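Local coordinates for Phosphoglucomutase/phosphomannomutase family protein (Burkholderia thailandensis, PDB 3UW2) that probably catalyses intramolecular phosphoryl transfer on hexose phosphates, acting as a phosphohexose mutase that binds a metal ion, here zinc, at residues V198-A206 with N231-P239; F261-V272 with D362-L372. One frame throughout, in Å; residues are numbered along the deposited sequence.

In the fold
Both contacts sit on one mixed sheet, the four-stranded one of domain II, where strands 197-200 and 259-263 are parallel neighbours joined by probable hydrogen bonds from Phe261 N to Val198 O and Phe263 N to Asp200 O. Their centres lie about 13 Å apart. Along the chain, interaction 1 closes within domain II before interaction 2 opens, and interaction 2 then reaches from domain II to helix 364-375 of domain III. Pro237 of the first packs on Gly265, in the metal-binding loop of the second. The tip of the sheet that carries the zinc is therefore bordered by the 231-239 loop and by the start of a helix from the next domain.

Interaction 1: residues V198-A206 with N231-P239; sequences VVDAGNGVA and NFPNHHPDP
Gly202 and Pro237 bring the two backbones to 4.2 Å between their CA atoms, where the type I' turn Ala201-Gly204 at the end of strand 198-200 packs against an irregular loop bent by an inverse gamma turn at Pro237. This is the strand-to-helix junction of the alpha/beta/alpha domain II, covered by the loop that leads to helix 246-254. The main polar tie joins Asp200 and His235, whose side chains extend head-on from the two segments. Asp200 OD2 takes His235 NE2 on its syn lone pair at 2.6 Å, with the carboxylate at the imidazole edge and the two planes turned 50° apart; OD1 accepts only weakly from the same nitrogen. That second oxygen instead closes an Asx turn, accepting from Gly202 N at 2.8 Å. On the far side of the ring, His235 ND1 donates to the His236 carbonyl, so both ring nitrogens are engaged and the imidazole's rotation is fixed. Its chi1 of 63° sets CG between the backbone N and the carbonyl carbon, swinging the ring across to the aspartate. Gly202, without a side chain, packs its CA on Pro237 CB and His235 CE1, and its positive phi suits the turn. The Phe232 ring has Pro237 CD over the centre of one face, 3.7 Å above the plane, while Asn203 O lies at its edge. Farther out, the side chains of Asn203 and Asn234 meet nearly perpendicular. The Asn203 ND2 end is held by Asp227 O, which orients the amide and presents OD1 to the loop. Water 1 links OD1 with the backbone of Asn234 and His235. Asn234 ND2 then meets Asn203 OD1 at 2.8 Å, in the carbonyl plane on a lone pair, with a nearly straight N-H...O angle of 167°.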
loop_
_atom_site.group_PDB
_atom_site.type_symbol
_atom_site.label_atom_id
_atom_site.label_comp_id
_atom_site.label_asym_id
_atom_site.label_seq_id
_atom_site.Cartn_x
_atom_site.Cartn_y
_atom_site.Cartn_z
ATOM N N VAL A 198 -20.667 2.698 -4.165
ATOM C CA VAL A 198 -20.069 3.457 -5.245
ATOM C C VAL A 198 -18.640 2.921 -5.335
ATOM O O VAL A 198 -17.942 2.868 -4.304
ATOM C CB VAL A 198 -20.114 4.961 -4.909
ATOM C CG1 VAL A 198 -19.295 5.758 -5.934
ATOM C CG2 VAL A 198 -21.570 5.427 -4.950
ATOM N N VAL A 199 -18.233 2.419 -6.505
ATOM C CA VAL A 199 -16.815 1.960 -6.702
ATOM C C VAL A 199 -16.166 2.825 -7.797
ATOM O O VAL A 199 -16.654 2.873 -8.931
ATOM C CB VAL A 199 -16.787 0.486 -7.076
ATOM C CG1 VAL A 199 -15.353 0.018 -7.411
ATOM C CG2 VAL A 199 -17.405 -0.376 -5.944
ATOM N N ASP A 200 -15.127 3.555 -7.411
ATOM C CA ASP A 200 -14.316 4.439 -8.280
ATOM C C ASP A 200 -12.896 3.883 -8.435
ATOM O O ASP A 200 -12.111 3.809 -7.443
ATOM C CB ASP A 200 -14.226 5.837 -7.650
ATOM C CG ASP A 200 -13.519 6.882 -8.586
ATOM O OD1 ASP A 200 -12.558 6.523 -9.274
ATOM O OD2 ASP A 200 -13.868 8.078 -8.598
ATOM N N ALA A 201 -12.560 3.453 -9.657
ATOM C CA ALA A 201 -11.249 2.870 -9.945
ATOM C C ALA A 201 -10.339 3.895 -10.699
ATOM O O ALA A 201 -9.236 3.549 -11.066
ATOM C CB ALA A 201 -11.419 1.613 -10.789
ATOM N N GLY A 202 -10.832 5.110 -11.013
ATOM C CA GLY A 202 -9.982 6.094 -11.724
ATOM C C GLY A 202 -9.418 5.562 -13.046
ATOM O O GLY A 202 -8.332 5.962 -13.427
ATOM N N ASN A 203 -10.124 4.638 -13.698
ATOM C CA ASN A 203 -9.700 4.021 -14.976
ATOM C C ASN A 203 -8.462 3.122 -14.859
ATOM O O ASN A 203 -7.839 2.804 -15.878
ATOM C CB ASN A 203 -9.535 5.043 -16.129
ATOM C CG ASN A 203 -10.807 5.858 -16.383
ATOM O OD1 ASN A 203 -10.873 7.069 -16.064
ATOM N ND2 ASN A 203 -11.850 5.184 -16.806
ATOM N N GLY A 204 -8.117 2.740 -13.612
ATOM C CA GLY A 204 -6.944 1.942 -13.299
ATOM C C GLY A 204 -7.309 0.481 -13.366
ATOM O O GLY A 204 -8.466 0.149 -13.615
ATOM N N VAL A 205 -6.346 -0.391 -13.073
ATOM C CA VAL A 205 -6.549 -1.804 -13.237
ATOM C C VAL A 205 -7.505 -2.397 -12.190
ATOM O O VAL A 205 -7.978 -3.508 -12.349
ATOM C CB VAL A 205 -5.173 -2.548 -13.314
ATOM C CG1 VAL A 205 -4.552 -2.650 -11.945
ATOM C CG2 VAL A 205 -5.424 -3.956 -13.866
ATOM N N ALA A 206 -7.846 -1.657 -11.114
ATOM C CA ALA A 206 -8.724 -2.200 -10.053
ATOM C C ALA A 206 -10.160 -2.420 -10.604
ATOM O O ALA A 206 -10.897 -3.285 -10.111
ATOM C CB ALA A 206 -8.791 -1.237 -8.828
ATOM N N ASN A 231 -4.742 6.417 -20.212
ATOM C CA ASN A 231 -4.606 7.885 -20.332
ATOM C C ASN A 231 -5.153 8.606 -19.084
ATOM O O ASN A 231 -5.027 9.830 -18.964
ATOM C CB ASN A 231 -5.389 8.457 -21.541
ATOM C CG ASN A 231 -4.978 7.846 -22.886
ATOM O OD1 ASN A 231 -3.789 7.743 -23.211
ATOM N ND2 ASN A 231 -5.991 7.478 -23.704
ATOM N N PHE A 232 -5.817 7.878 -18.193
ATOM C CA PHE A 232 -6.479 8.519 -17.008
ATOM C C PHE A 232 -7.156 9.849 -17.329
ATOM O O PHE A 232 -6.732 10.897 -16.794
ATOM C CB PHE A 232 -5.518 8.727 -15.807
ATOM C CG PHE A 232 -4.738 7.511 -15.403
ATOM C CD1 PHE A 232 -5.331 6.249 -15.302
ATOM C CD2 PHE A 232 -3.400 7.657 -15.004
ATOM C CE1 PHE A 232 -4.597 5.150 -14.911
ATOM C CE2 PHE A 232 -2.644 6.548 -14.609
ATOM C CZ PHE A 232 -3.233 5.277 -14.596
ATOM N N PRO A 233 -8.218 9.821 -18.176
ATOM C CA PRO A 233 -8.744 11.049 -18.724
ATOM C C PRO A 233 -9.735 11.716 -17.737
ATOM O O PRO A 233 -10.209 12.813 -17.994
ATOM C CB PRO A 233 -9.465 10.578 -19.994
ATOM C CG PRO A 233 -9.957 9.167 -19.617
ATOM C CD PRO A 233 -8.728 8.634 -18.885
ATOM N N ASN A 234 -10.037 11.053 -16.616
ATOM C CA ASN A 234 -11.003 11.610 -15.633
ATOM C C ASN A 234 -10.404 12.186 -14.389
ATOM O O ASN A 234 -10.496 13.365 -14.198
ATOM C CB ASN A 234 -12.092 10.601 -15.272
ATOM C CG ASN A 234 -12.897 10.251 -16.453
ATOM O OD1 ASN A 234 -13.636 11.102 -16.956
ATOM N ND2 ASN A 234 -12.716 9.021 -16.972
ATOM N N HIS A 235 -9.868 11.372 -13.514
ATOM C CA HIS A 235 -9.017 11.880 -12.375
ATOM C C HIS A 235 -8.029 10.763 -12.230
ATOM O O HIS A 235 -8.342 9.622 -12.573
ATOM C CB HIS A 235 -9.773 12.169 -11.057
ATOM C CG HIS A 235 -10.442 10.929 -10.401
ATOM N ND1 HIS A 235 -9.730 9.954 -9.745
ATOM C CD2 HIS A 235 -11.784 10.487 -10.409
ATOM C CE1 HIS A 235 -10.571 8.959 -9.324
ATOM N NE2 HIS A 235 -11.822 9.265 -9.748
ATOM N N HIS A 236 -6.811 11.072 -11.807
ATOM C CA HIS A 236 -5.839 10.004 -11.487
ATOM C C HIS A 236 -6.349 9.076 -10.393
ATOM O O HIS A 236 -7.047 9.513 -9.473
ATOM C CB HIS A 236 -4.450 10.564 -11.175
ATOM C CG HIS A 236 -3.798 11.231 -12.371
ATOM N ND1 HIS A 236 -2.587 11.812 -12.312
ATOM C CD2 HIS A 236 -4.257 11.405 -13.694
ATOM C CE1 HIS A 236 -2.273 12.330 -13.519
ATOM N NE2 HIS A 236 -3.287 12.059 -14.366
ATOM N N PRO A 237 -6.013 7.790 -10.488
ATOM C CA PRO A 237 -6.473 6.872 -9.463
ATOM C C PRO A 237 -5.534 6.994 -8.232
ATOM O O PRO A 237 -4.609 6.186 -8.008
ATOM C CB PRO A 237 -6.448 5.496 -10.192
ATOM C CG PRO A 237 -5.324 5.654 -11.144
ATOM C CD PRO A 237 -5.182 7.105 -11.506
ATOM N N ASP A 238 -5.810 8.034 -7.444
ATOM C CA ASP A 238 -4.906 8.457 -6.402
ATOM C C ASP A 238 -5.758 9.007 -5.237
ATOM O O ASP A 238 -5.913 10.202 -5.091
ATOM C CB ASP A 238 -3.886 9.456 -7.013
ATOM C CG ASP A 238 -2.940 10.120 -5.957
ATOM O OD1 ASP A 238 -2.643 9.512 -4.929
ATOM O OD2 ASP A 238 -2.521 11.267 -6.192
ATOM N N PRO A 239 -6.379 8.097 -4.460
ATOM C CA PRO A 239 -7.285 8.428 -3.390
ATOM C C PRO A 239 -6.608 9.147 -2.224
ATOM O O PRO A 239 -7.298 9.679 -1.382
ATOM C CB PRO A 239 -7.882 7.067 -2.988
ATOM C CG PRO A 239 -6.944 6.029 -3.520
ATOM C CD PRO A 239 -6.333 6.646 -4.722
HETATM O O HOH W 1 -9.129 8.800 -15.028
#

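Interaction 2: residues F261-V272 with D362-L372; sequences FAFDGDGDRLGV and DDGLYTGARLL. With ZN (zinc ion), chain K.
Leu371 CG stands anti to the backbone N (chi1 177°), carrying CD2 out to meet Val272 CG2 tip to tip at a tight 3.5 Å and to run antiparallel along Phe261, whose CE1 lies 3.7 Å from the same methyl. Phe261 CZ also touches Leu372 CG, and Leu270 CD2 rests on Gly368 CA at 3.6 Å. Nearer the helix start, the Phe263 ring turns its edge to Gly364 O. Helix 364-372 of domain III thus packs against the two antiparallel strands of domain II, running at 35° to strand 270-272. Their connecting loop is the DGDGD metal-binding loop of phosphohexose mutases: Asp264 OD2, Asp266 OD1 and Asp268 OD1 bind zinc, with one further ligand from outside the two segments, and Arg269 NE meets Asp264 OD2 from above its carboxylate plane. The loop is pinned to the helix by Gly364 N donating to Gly267 O at 2.9 Å, beside Asp363, the N-cap. Asp268 and Asp362 point the same way, flank to flank, OD2 to OD2 3.9 Å; Lys140 forms a salt bridge with Asp268 OD2, His351 hydrogen-bonds Asp362 OD2, and water 2 donates to both OD2 atoms.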
loop_
_atom_site.group_PDB
_atom_site.type_symbol
_atom_site.label_atom_id
_atom_site.label_comp_id
_atom_site.label_asym_id
_atom_site.label_seq_id
_atom_site.Cartn_x
_atom_site.Cartn_y
_atom_site.Cartn_z
ATOM N N PHE A 261 -16.237 3.325 -2.270
ATOM C CA PHE A 261 -14.842 2.780 -2.251
ATOM C C PHE A 261 -14.087 3.376 -3.447
ATOM O O PHE A 261 -14.593 3.378 -4.554
ATOM C CB PHE A 261 -14.810 1.267 -2.487
ATOM C CG PHE A 261 -15.238 0.409 -1.313
ATOM C CD1 PHE A 261 -15.508 0.952 -0.054
ATOM C CD2 PHE A 261 -15.311 -0.990 -1.484
ATOM C CE1 PHE A 261 -15.881 0.125 1.014
ATOM C CE2 PHE A 261 -15.712 -1.825 -0.438
ATOM C CZ PHE A 261 -15.969 -1.267 0.827
ATOM N N ALA A 262 -12.869 3.859 -3.232
ATOM C CA ALA A 262 -12.024 4.361 -4.337
ATOM C C ALA A 262 -10.652 3.658 -4.300
ATOM O O ALA A 262 -10.085 3.522 -3.215
ATOM C CB ALA A 262 -11.853 5.857 -4.220
ATOM N N PHE A 263 -10.168 3.152 -5.457
ATOM C CA PHE A 263 -8.961 2.355 -5.480
ATOM C C PHE A 263 -7.881 3.185 -6.080
ATOM O O PHE A 263 -8.149 4.050 -6.913
ATOM C CB PHE A 263 -9.185 1.079 -6.307
ATOM C CG PHE A 263 -10.098 0.104 -5.648
ATOM C CD1 PHE A 263 -9.636 -0.679 -4.589
ATOM C CD2 PHE A 263 -11.408 -0.041 -6.064
ATOM C CE1 PHE A 263 -10.484 -1.604 -3.991
ATOM C CE2 PHE A 263 -12.262 -0.936 -5.450
ATOM C CZ PHE A 263 -11.793 -1.735 -4.417
ATOM N N ASP A 264 -6.652 2.931 -5.677
ATOM C CA ASP A 264 -5.543 3.533 -6.368
ATOM C C ASP A 264 -5.266 2.720 -7.654
ATOM O O ASP A 264 -5.952 1.734 -7.917
ATOM C CB ASP A 264 -4.322 3.641 -5.461
ATOM C CG ASP A 264 -3.594 2.335 -5.286
ATOM O OD1 ASP A 264 -4.119 1.220 -5.494
ATOM O OD2 ASP A 264 -2.475 2.475 -4.812
ATOM N N GLY A 265 -4.309 3.165 -8.469
ATOM C CA GLY A 265 -4.248 2.617 -9.853
ATOM C C GLY A 265 -3.906 1.158 -9.971
ATOM O O GLY A 265 -4.233 0.555 -10.987
ATOM N N ASP A 266 -3.257 0.534 -8.952
ATOM C CA ASP A 266 -3.034 -0.901 -9.080
ATOM C C ASP A 266 -3.802 -1.756 -8.046
ATOM O O ASP A 266 -3.616 -2.989 -7.971
ATOM C CB ASP A 266 -1.506 -1.245 -9.077
ATOM C CG ASP A 266 -0.842 -0.895 -7.752
ATOM O OD1 ASP A 266 -1.431 -0.041 -7.078
ATOM O OD2 ASP A 266 0.229 -1.413 -7.332
ATOM N N GLY A 267 -4.635 -1.130 -7.239
ATOM C CA GLY A 267 -5.553 -1.893 -6.359
ATOM C C GLY A 267 -4.891 -2.334 -5.007
ATOM O O GLY A 267 -5.440 -3.147 -4.306
ATOM N N ASP A 268 -3.709 -1.847 -4.654
ATOM C CA ASP A 268 -3.177 -2.271 -3.319
ATOM C C ASP A 268 -3.534 -1.207 -2.229
ATOM O O ASP A 268 -3.062 -1.281 -1.098
ATOM C CB ASP A 268 -1.690 -2.624 -3.370
ATOM C CG ASP A 268 -0.825 -1.419 -3.619
ATOM O OD1 ASP A 268 -1.416 -0.351 -3.792
ATOM O OD2 ASP A 268 0.424 -1.520 -3.679
ATOM N N ARG A 269 -4.384 -0.228 -2.584
ATOM C CA ARG A 269 -4.871 0.724 -1.598
ATOM C C ARG A 269 -6.362 1.008 -1.798
ATOM O O ARG A 269 -6.818 1.176 -2.956
ATOM C CB ARG A 269 -4.120 2.053 -1.654
ATOM C CG ARG A 269 -2.651 1.961 -1.305
ATOM C CD ARG A 269 -2.042 3.362 -1.136
ATOM N NE ARG A 269 -1.759 3.996 -2.422
ATOM C CZ ARG A 269 -1.389 5.269 -2.584
ATOM N NH1 ARG A 269 -1.235 6.085 -1.533
ATOM N NH2 ARG A 269 -1.167 5.729 -3.814
ATOM N N LEU A 270 -7.094 1.095 -0.686
ATOM C CA LEU A 270 -8.534 1.414 -0.685
ATOM C C LEU A 270 -8.792 2.722 0.094
ATOM O O LEU A 270 -8.333 2.868 1.258
ATOM C CB LEU A 270 -9.329 0.268 -0.012
ATOM C CG LEU A 270 -10.832 0.497 0.263
ATOM C CD1 LEU A 270 -11.624 0.397 -1.006
ATOM C CD2 LEU A 270 -11.330 -0.533 1.280
ATOM N N GLY A 271 -9.514 3.637 -0.570
ATOM C CA GLY A 271 -10.126 4.834 0.071
ATOM C C GLY A 271 -11.598 4.574 0.370
ATOM O O GLY A 271 -12.284 3.937 -0.445
ATOM N N VAL A 272 -12.099 5.089 1.508
ATOM C CA VAL A 272 -13.448 4.791 2.028
ATOM C C VAL A 272 -14.080 6.108 2.378
ATOM O O VAL A 272 -13.511 6.911 3.136
ATOM C CB VAL A 272 -13.402 3.903 3.336
ATOM C CG1 VAL A 272 -14.809 3.722 3.938
ATOM C CG2 VAL A 272 -12.740 2.552 3.069
ATOM N N ASP A 362 -0.688 -6.804 1.352
ATOM C CA ASP A 362 -1.606 -5.703 1.233
ATOM C C ASP A 362 -2.470 -5.889 -0.045
ATOM O O ASP A 362 -1.973 -6.299 -1.113
ATOM C CB ASP A 362 -0.847 -4.334 1.255
ATOM C CG ASP A 362 0.361 -4.282 0.305
ATOM O OD1 ASP A 362 0.980 -5.363 0.069
ATOM O OD2 ASP A 362 0.724 -3.131 -0.187
ATOM N N ASP A 363 -3.754 -5.608 0.086
ATOM C CA ASP A 363 -4.712 -5.852 -1.007
ATOM C C ASP A 363 -5.932 -4.944 -0.742
ATOM O O ASP A 363 -6.701 -5.165 0.183
ATOM C CB ASP A 363 -5.133 -7.353 -0.971
ATOM C CG ASP A 363 -6.081 -7.726 -2.101
ATOM O OD1 ASP A 363 -6.814 -6.818 -2.598
ATOM O OD2 ASP A 363 -6.107 -8.936 -2.470
ATOM N N GLY A 364 -6.091 -3.931 -1.567
ATOM C CA GLY A 364 -7.238 -3.047 -1.512
ATOM C C GLY A 364 -8.592 -3.715 -1.750
ATOM O O GLY A 364 -9.610 -3.290 -1.159
ATOM N N LEU A 365 -8.627 -4.719 -2.633
ATOM C CA LEU A 365 -9.879 -5.377 -2.993
ATOM C C LEU A 365 -10.309 -6.335 -1.846
ATOM O O LEU A 365 -11.496 -6.420 -1.530
ATOM C CB LEU A 365 -9.716 -6.234 -4.267
ATOM C CG LEU A 365 -9.787 -5.482 -5.625
ATOM C CD1 LEU A 365 -8.600 -4.561 -5.872
ATOM C CD2 LEU A 365 -9.834 -6.551 -6.742
ATOM N N TYR A 366 -9.351 -7.096 -1.305
ATOM C CA TYR A 366 -9.601 -7.872 -0.123
ATOM C C TYR A 366 -9.967 -7.009 1.073
ATOM O O TYR A 366 -10.872 -7.357 1.810
ATOM C CB TYR A 366 -8.378 -8.762 0.217
ATOM C CG TYR A 366 -8.712 -9.770 1.284
ATOM C CD1 TYR A 366 -9.625 -10.823 1.027
ATOM C CD2 TYR A 366 -8.146 -9.688 2.571
ATOM C CE1 TYR A 366 -9.995 -11.753 2.049
ATOM C CE2 TYR A 366 -8.482 -10.602 3.571
ATOM C CZ TYR A 366 -9.365 -11.665 3.275
ATOM O OH TYR A 366 -9.669 -12.552 4.274
ATOM N N THR A 367 -9.271 -5.885 1.279
ATOM C CA THR A 367 -9.645 -5.011 2.429
ATOM C C THR A 367 -11.107 -4.559 2.221
ATOM O O THR A 367 -11.884 -4.522 3.177
ATOM C CB THR A 367 -8.687 -3.788 2.470
ATOM O OG1 THR A 367 -7.359 -4.280 2.694
ATOM C CG2 THR A 367 -9.077 -2.732 3.556
ATOM N N GLY A 368 -11.471 -4.186 0.984
ATOM C CA GLY A 368 -12.843 -3.787 0.700
ATOM C C GLY A 368 -13.830 -4.883 1.122
ATOM O O GLY A 368 -14.842 -4.610 1.730
ATOM N N ALA A 369 -13.524 -6.127 0.781
ATOM C CA ALA A 369 -14.387 -7.222 1.115
ATOM C C ALA A 369 -14.465 -7.398 2.638
ATOM O O ALA A 369 -15.557 -7.646 3.180
ATOM C CB ALA A 369 -13.875 -8.494 0.429
ATOM N N ARG A 370 -13.332 -7.237 3.338
ATOM C CA ARG A 370 -13.325 -7.453 4.759
ATOM C C ARG A 370 -14.128 -6.325 5.400
ATOM O O ARG A 370 -14.773 -6.541 6.411
ATOM C CB ARG A 370 -11.892 -7.479 5.324
ATOM C CG ARG A 370 -11.118 -8.783 4.991
ATOM C CD ARG A 370 -11.690 -9.987 5.740
ATOM N NE ARG A 370 -11.371 -9.907 7.203
ATOM C CZ ARG A 370 -10.361 -10.538 7.802
ATOM N NH1 ARG A 370 -9.562 -11.414 7.122
ATOM N NH2 ARG A 370 -10.198 -10.379 9.110
ATOM N N LEU A 371 -14.063 -5.124 4.814
ATOM C CA LEU A 371 -14.801 -3.948 5.382
ATOM C C LEU A 371 -16.321 -4.214 5.176
ATOM O O LEU A 371 -17.114 -4.090 6.106
ATOM C CB LEU A 371 -14.319 -2.693 4.666
ATOM C CG LEU A 371 -15.027 -1.391 5.070
ATOM C CD1 LEU A 371 -15.005 -1.247 6.581
ATOM C CD2 LEU A 371 -14.371 -0.212 4.387
ATOM N N LEU A 372 -16.723 -4.669 3.975
ATOM C CA LEU A 372 -18.147 -5.001 3.736
ATOM C C LEU A 372 -18.666 -6.110 4.705
ATOM O O LEU A 372 -19.811 -6.095 5.122
ATOM C CB LEU A 372 -18.361 -5.430 2.286
ATOM C CG LEU A 372 -18.134 -4.458 1.119
ATOM C CD1 LEU A 372 -18.204 -5.182 -0.199
ATOM C CD2 LEU A 372 -19.238 -3.422 1.207
HETATM ZN ZN ZN K . -0.851 1.076 -5.277
HETATM O O HOH W 2 2.113 -3.270 -2.615
HETATM O O HOH W 3 -4.646 -2.765 1.109
#